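Local coordinates for surface presentation of antigens protein SpaO (Shigella flexneri, PDB 4TT9) that is required for invasion and for secretion of the Ipa proteins, here represented by the C-terminal SpoA domain of this type III secretion C-ring component, at residues 54-59 / 77-82; 26-31 / 36-41. All coordinates share one frame; numbering follows the deposited sequence.

Contact 1: 54-59 / 77-82; sequences VNIKVN and IEISSW
The backbones carrying Ile56 and Trp82 stay well apart, with 8.5 Å between their CA atoms at the nearest point. Residues 54-59 and 77-82 are not paired with each other: strand 61-70 runs between them and bonds to 54-58 along one edge and to 75-79 and 81-82 along the other. At Ser80 the chain turns a corner, and Ser80 and Ser81 both face His65 in a classic beta bulge, which probably helps Ile77 and Trp82 to converge on the same isoleucine.

Ile56 is the hub. Its CG1 stands anti to the carbonyl carbon and the chain continues extended (chi2 178°), sending CD1 out to 3.5 Å from Trp82 CZ3. The indole meets it with the rim of its six-membered ring: Ile56 CG2 lies in the ring plane, 3.7 Å from Trp82 CH2, and the two side chains cross at about a right angle. The antiparallel sheet to which these strands belong makes up most of this SpoA domain and runs on into a second copy of the protein, whose strand pairs with Ile77 and Glu78. On the other flank of Ile56, CD1 lies 4.0 Å from Ile77 CG2 as the two isoleucines slide past each other in opposite directions. Ile79 adds a more distant touch, its CG1 4.5 Å from Ile56 CD1. Branched aliphatic residues suit these strand positions because they fill space close to the backbone, whereas the long indole can span the gap across strand 61-70. Phe44 of the second subunit packs on both Ile56 and Ile79.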
loop_
_atom_site.group_PDB
_atom_site.type_symbol
_atom_site.label_atom_id
_atom_site.label_comp_id
_atom_site.label_asym_id
_atom_site.label_seq_id
_atom_site.Cartn_x
_atom_site.Cartn_y
_atom_site.Cartn_z
ATOM N N VAL B 54 -6.867 -1.109 3.910
ATOM C CA VAL B 54 -6.049 -0.989 2.708
ATOM C C VAL B 54 -6.942 -0.580 1.557
ATOM O O VAL B 54 -8.038 -1.126 1.386
ATOM C CB VAL B 54 -5.421 -2.323 2.336
ATOM C CG1 VAL B 54 -4.302 -2.116 1.340
ATOM C CG2 VAL B 54 -4.910 -3.009 3.577
ATOM N N ASN B 55 -6.478 0.392 0.775
ATOM C CA ASN B 55 -7.190 0.849 -0.414
ATOM C C ASN B 55 -6.660 0.143 -1.632
ATOM O O ASN B 55 -5.450 0.102 -1.851
ATOM C CB ASN B 55 -7.005 2.351 -0.603
ATOM C CG ASN B 55 -7.738 3.150 0.430
ATOM O OD1 ASN B 55 -8.608 2.629 1.115
ATOM N ND2 ASN B 55 -7.409 4.423 0.541
ATOM N N ILE B 56 -7.552 -0.418 -2.432
ATOM C CA ILE B 56 -7.100 -1.128 -3.611
ATOM C C ILE B 56 -7.343 -0.251 -4.825
ATOM O O ILE B 56 -8.467 0.189 -5.065
ATOM C CB ILE B 56 -7.788 -2.484 -3.750
ATOM C CG1 ILE B 56 -7.809 -3.180 -2.387
ATOM C CG2 ILE B 56 -7.079 -3.343 -4.799
ATOM C CD1 ILE B 56 -8.514 -4.516 -2.362
ATOM N N LYS B 57 -6.269 0.015 -5.566
ATOM C CA LYS B 57 -6.319 0.900 -6.712
ATOM C C LYS B 57 -5.944 0.139 -7.965
ATOM O O LYS B 57 -5.055 -0.709 -7.937
ATOM C CB LYS B 57 -5.357 2.073 -6.535
ATOM C CG LYS B 57 -5.826 3.164 -5.587
ATOM C CD LYS B 57 -4.935 4.385 -5.748
ATOM C CE LYS B 57 -5.460 5.589 -4.997
ATOM N NZ LYS B 57 -4.516 6.741 -5.114
ATOM N N VAL B 58 -6.629 0.433 -9.059
ATOM C CA VAL B 58 -6.262 -0.130 -10.344
ATOM C C VAL B 58 -5.968 1.031 -11.279
ATOM O O VAL B 58 -6.846 1.853 -11.520
ATOM C CB VAL B 58 -7.395 -0.980 -10.925
ATOM C CG1 VAL B 58 -7.044 -1.447 -12.321
ATOM C CG2 VAL B 58 -7.674 -2.167 -10.028
ATOM N N ASN B 59 -4.742 1.106 -11.792
ATOM C CA ASN B 59 -4.322 2.241 -12.616
ATOM C C ASN B 59 -4.654 3.594 -12.003
ATOM O O ASN B 59 -5.030 4.527 -12.723
ATOM C CB ASN B 59 -4.882 2.152 -14.044
ATOM C CG ASN B 59 -4.309 0.988 -14.810
ATOM O OD1 ASN B 59 -3.336 0.376 -14.379
ATOM N ND2 ASN B 59 -4.896 0.678 -15.948
ATOM N N ILE B 77 -4.751 -10.052 1.042
ATOM C CA ILE B 77 -5.643 -8.919 1.265
ATOM C C ILE B 77 -7.069 -9.375 1.059
ATOM O O ILE B 77 -7.517 -9.530 -0.077
ATOM C CB ILE B 77 -5.318 -7.705 0.345
ATOM C CG1 ILE B 77 -4.092 -6.960 0.860
ATOM C CG2 ILE B 77 -6.467 -6.705 0.312
ATOM C CD1 ILE B 77 -2.801 -7.459 0.290
ATOM N N GLU B 78 -7.773 -9.621 2.162
ATOM C CA GLU B 78 -9.179 -9.983 2.092
ATOM C C GLU B 78 -9.954 -8.742 1.683
ATOM O O GLU B 78 -9.647 -7.639 2.136
ATOM C CB GLU B 78 -9.681 -10.519 3.430
ATOM C CG GLU B 78 -11.099 -11.096 3.371
ATOM C CD GLU B 78 -11.569 -11.670 4.694
ATOM O OE1 GLU B 78 -10.717 -12.044 5.530
ATOM O OE2 GLU B 78 -12.798 -11.751 4.894
ATOM N N ILE B 79 -10.945 -8.917 0.814
ATOM C CA ILE B 79 -11.669 -7.781 0.256
ATOM C C ILE B 79 -12.936 -7.484 1.049
ATOM O O ILE B 79 -13.764 -8.362 1.287
ATOM C CB ILE B 79 -12.000 -8.006 -1.232
ATOM C CG1 ILE B 79 -10.731 -8.365 -1.996
ATOM C CG2 ILE B 79 -12.641 -6.767 -1.843
ATOM C CD1 ILE B 79 -11.006 -8.891 -3.363
ATOM N N SER B 80 -13.078 -6.229 1.450
ATOM C CA SER B 80 -14.185 -5.826 2.296
ATOM C C SER B 80 -15.163 -4.968 1.523
ATOM O O SER B 80 -16.328 -4.864 1.903
ATOM C CB SER B 80 -13.667 -5.072 3.520
ATOM O OG SER B 80 -12.764 -4.044 3.151
ATOM N N SER B 81 -14.681 -4.353 0.445
ATOM C CA SER B 81 -15.528 -3.578 -0.456
ATOM C C SER B 81 -14.907 -3.504 -1.849
ATOM O O SER B 81 -13.691 -3.429 -1.985
ATOM C CB SER B 81 -15.809 -2.178 0.105
ATOM O OG SER B 81 -14.633 -1.524 0.539
ATOM N N TRP B 82 -15.745 -3.552 -2.882
ATOM C CA TRP B 82 -15.272 -3.522 -4.260
ATOM C C TRP B 82 -16.235 -2.705 -5.095
ATOM O O TRP B 82 -17.418 -3.014 -5.149
ATOM C CB TRP B 82 -15.183 -4.932 -4.818
ATOM C CG TRP B 82 -14.244 -5.049 -5.960
ATOM C CD1 TRP B 82 -14.559 -5.333 -7.248
ATOM C CD2 TRP B 82 -12.823 -4.875 -5.923
ATOM N NE1 TRP B 82 -13.424 -5.370 -8.014
ATOM C CE2 TRP B 82 -12.343 -5.086 -7.222
ATOM C CE3 TRP B 82 -11.911 -4.566 -4.910
ATOM C CZ2 TRP B 82 -10.986 -4.990 -7.543
ATOM C CZ3 TRP B 82 -10.568 -4.478 -5.224
ATOM C CH2 TRP B 82 -10.117 -4.690 -6.525
#

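Contact 2: 26-31 / 36-41; sequences LEKNMT and KMYVEN
A Met-aromatic contact joins the end of the long strand 18-31 to the loop that follows helix 32-36, with Met30 and Tyr38 as its partners. The short helix turns the chain back between them, and Thr31 caps its start through a hydrogen bond from Glu34 N to Thr31 OG1.

Met30 SD lies 4.3 Å from the centroid of the Tyr38 ring, 33° off the ring normal, so the sulfur approaches obliquely. Met30 CG sits between the backbone N and the carbonyl carbon (chi1 77°), and a bend at chi3 (70°) swings the terminal methyl toward the hydroxyl end of the ring. There Met30 CE comes within 3.5 Å of Tyr38 CZ. Lys28 arrives at the ring's edge, near its plane, with CD 3.2 Å from Tyr38 OH. Its long aliphatic stem suits that edge and does the touching, while the amine reaches on to a long, weak ion pair with Glu34. The tyrosine is also stacked on Phe44 of its own chain, and a bound 1,2-ethanediol, probably from the crystallisation liquor, lies beside its hydroxyl.

A flexible methionine suits a buried place beside a ring, since its chain can bend to follow the aromatic surface, and tyrosine offers the sulfur a flat ring. Across these two segments the hydroxyl oxygen meets only carbon atoms, of Lys28 and Met30, and the cohesion probably comes largely from dispersion, to which the polarisable sulfur contributes.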
loop_
_atom_site.group_PDB
_atom_site.type_symbol
_atom_site.label_atom_id
_atom_site.label_comp_id
_atom_site.label_asym_id
_atom_site.label_seq_id
_atom_site.Cartn_x
_atom_site.Cartn_y
_atom_site.Cartn_z
ATOM N N LEU B 26 -1.598 3.968 3.248
ATOM C CA LEU B 26 -1.785 5.319 3.748
ATOM C C LEU B 26 -1.372 6.317 2.696
ATOM O O LEU B 26 -0.378 6.117 2.005
ATOM C CB LEU B 26 -0.931 5.533 4.998
ATOM C CG LEU B 26 -1.207 6.814 5.779
ATOM C CD1 LEU B 26 -2.510 6.686 6.548
ATOM C CD2 LEU B 26 -0.061 7.132 6.713
ATOM N N GLU B 27 -2.152 7.383 2.566
ATOM C CA GLU B 27 -1.748 8.538 1.790
ATOM C C GLU B 27 -1.691 9.683 2.768
ATOM O O GLU B 27 -2.704 10.019 3.387
ATOM C CB GLU B 27 -2.763 8.874 0.696
ATOM C CG GLU B 27 -2.776 7.942 -0.500
ATOM C CD GLU B 27 -3.753 8.392 -1.569
ATOM O OE1 GLU B 27 -4.352 9.478 -1.417
ATOM O OE2 GLU B 27 -3.917 7.658 -2.566
ATOM N N LYS B 28 -0.510 10.267 2.926
ATOM C CA LYS B 28 -0.355 11.435 3.778
ATOM C C LYS B 28 -0.072 12.659 2.914
ATOM O O LYS B 28 0.872 12.661 2.122
ATOM C CB LYS B 28 0.783 11.219 4.779
ATOM C CG LYS B 28 0.740 12.159 5.974
ATOM C CD LYS B 28 1.848 11.857 6.953
ATOM C CE LYS B 28 1.456 12.287 8.351
ATOM N NZ LYS B 28 0.806 13.619 8.346
ATOM N N ASN B 29 -0.910 13.683 3.044
ATOM C CA ASN B 29 -0.668 14.956 2.377
ATOM C C ASN B 29 0.246 15.799 3.254
ATOM O O ASN B 29 -0.042 15.985 4.438
ATOM C CB ASN B 29 -1.986 15.706 2.134
ATOM C CG ASN B 29 -2.725 15.226 0.892
ATOM O OD1 ASN B 29 -2.118 14.795 -0.086
ATOM N ND2 ASN B 29 -4.048 15.316 0.927
ATOM N N MET B 30 1.340 16.306 2.681
ATOM C CA MET B 30 2.302 17.106 3.440
ATOM C C MET B 30 3.118 18.024 2.531
ATOM O O MET B 30 3.287 17.742 1.347
ATOM C CB MET B 30 3.238 16.196 4.243
ATOM C CG MET B 30 4.316 15.531 3.412
ATOM S SD MET B 30 5.393 14.436 4.350
ATOM C CE MET B 30 4.269 13.101 4.727
ATOM N N THR B 31 3.627 19.121 3.090
ATOM C CA THR B 31 4.487 20.022 2.336
ATOM C C THR B 31 5.819 19.359 2.090
ATOM O O THR B 31 6.236 18.499 2.857
ATOM C CB THR B 31 4.746 21.343 3.080
ATOM O OG1 THR B 31 5.280 21.080 4.381
ATOM C CG2 THR B 31 3.479 22.126 3.230
ATOM N N LYS B 36 10.599 17.053 4.390
ATOM C CA LYS B 36 11.987 17.099 4.827
ATOM C C LYS B 36 12.127 16.492 6.221
ATOM O O LYS B 36 13.182 15.969 6.575
ATOM C CB LYS B 36 12.505 18.540 4.828
ATOM C CG LYS B 36 12.618 19.193 3.450
ATOM C CD LYS B 36 12.440 20.705 3.552
ATOM C CE LYS B 36 13.070 21.445 2.380
ATOM N NZ LYS B 36 12.774 20.844 1.056
ATOM N N MET B 37 11.051 16.536 7.002
ATOM C CA MET B 37 11.090 16.063 8.385
ATOM C C MET B 37 11.045 14.537 8.500
ATOM O O MET B 37 10.949 13.991 9.602
ATOM C CB MET B 37 9.958 16.696 9.185
ATOM C CG MET B 37 9.972 18.211 9.139
ATOM S SD MET B 37 8.341 18.893 9.458
ATOM C CE MET B 37 8.728 20.638 9.590
ATOM N N TYR B 38 11.125 13.865 7.356
ATOM C CA TYR B 38 11.266 12.414 7.285
ATOM C C TYR B 38 12.744 12.036 7.056
ATOM O O TYR B 38 13.353 12.495 6.088
ATOM C CB TYR B 38 10.411 11.890 6.135
ATOM C CG TYR B 38 8.945 11.734 6.464
ATOM C CD1 TYR B 38 8.206 12.782 7.004
ATOM C CD2 TYR B 38 8.298 10.534 6.219
ATOM C CE1 TYR B 38 6.866 12.625 7.302
ATOM C CE2 TYR B 38 6.965 10.366 6.513
ATOM C CZ TYR B 38 6.253 11.409 7.054
ATOM O OH TYR B 38 4.920 11.224 7.342
ATOM N N VAL B 39 13.317 11.211 7.938
ATOM C CA VAL B 39 14.738 10.827 7.846
ATOM C C VAL B 39 14.945 9.300 7.829
ATOM O O VAL B 39 14.041 8.559 8.171
ATOM C CB VAL B 39 15.576 11.436 9.010
ATOM C CG1 VAL B 39 15.387 12.946 9.098
ATOM C CG2 VAL B 39 15.215 10.782 10.328
ATOM N N GLU B 40 16.133 8.831 7.439
ATOM C CA GLU B 40 16.418 7.386 7.402
ATOM C C GLU B 40 16.465 6.819 8.819
ATOM O O GLU B 40 16.710 7.555 9.773
ATOM C CB GLU B 40 17.728 7.090 6.650
ATOM C CG GLU B 40 17.853 5.657 6.097
ATOM C CD GLU B 40 18.705 5.584 4.832
ATOM O OE1 GLU B 40 18.842 6.609 4.132
ATOM O OE2 GLU B 40 19.229 4.494 4.532
ATOM N N ASN B 41 16.227 5.516 8.949
ATOM C CA ASN B 41 16.048 4.872 10.255
ATOM C C ASN B 41 15.090 5.602 11.210
ATOM O O ASN B 41 15.247 5.526 12.429
ATOM C CB ASN B 41 17.395 4.582 10.938
ATOM C CG ASN B 41 18.007 3.264 10.489
ATOM O OD1 ASN B 41 17.342 2.435 9.862
ATOM N ND2 ASN B 41 19.275 3.059 10.819
#

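How the contacts relate
Contact 2 closes before contact 1 opens along the chain, and their centres lie 24 Å apart, on opposite sides of the chain's centre. Both nevertheless reach one sheet, in which strands 18-31 and 54-58 are neighbours, and the salt bridge from Lys57 NZ to Glu27 OE2, 2.8 Å long, ties 54-59 directly to 26-31. The dimer brings them together in another way. Trp82 of contact 1 packs on Val39 of the second subunit, and Tyr38 O of contact 2 accepts a weak hydrogen bond from Trp82 NE1 of that subunit. Each chain's contact 2 thus adjoins the other chain's contact 1, consistent with an intertwined SpoA homodimer.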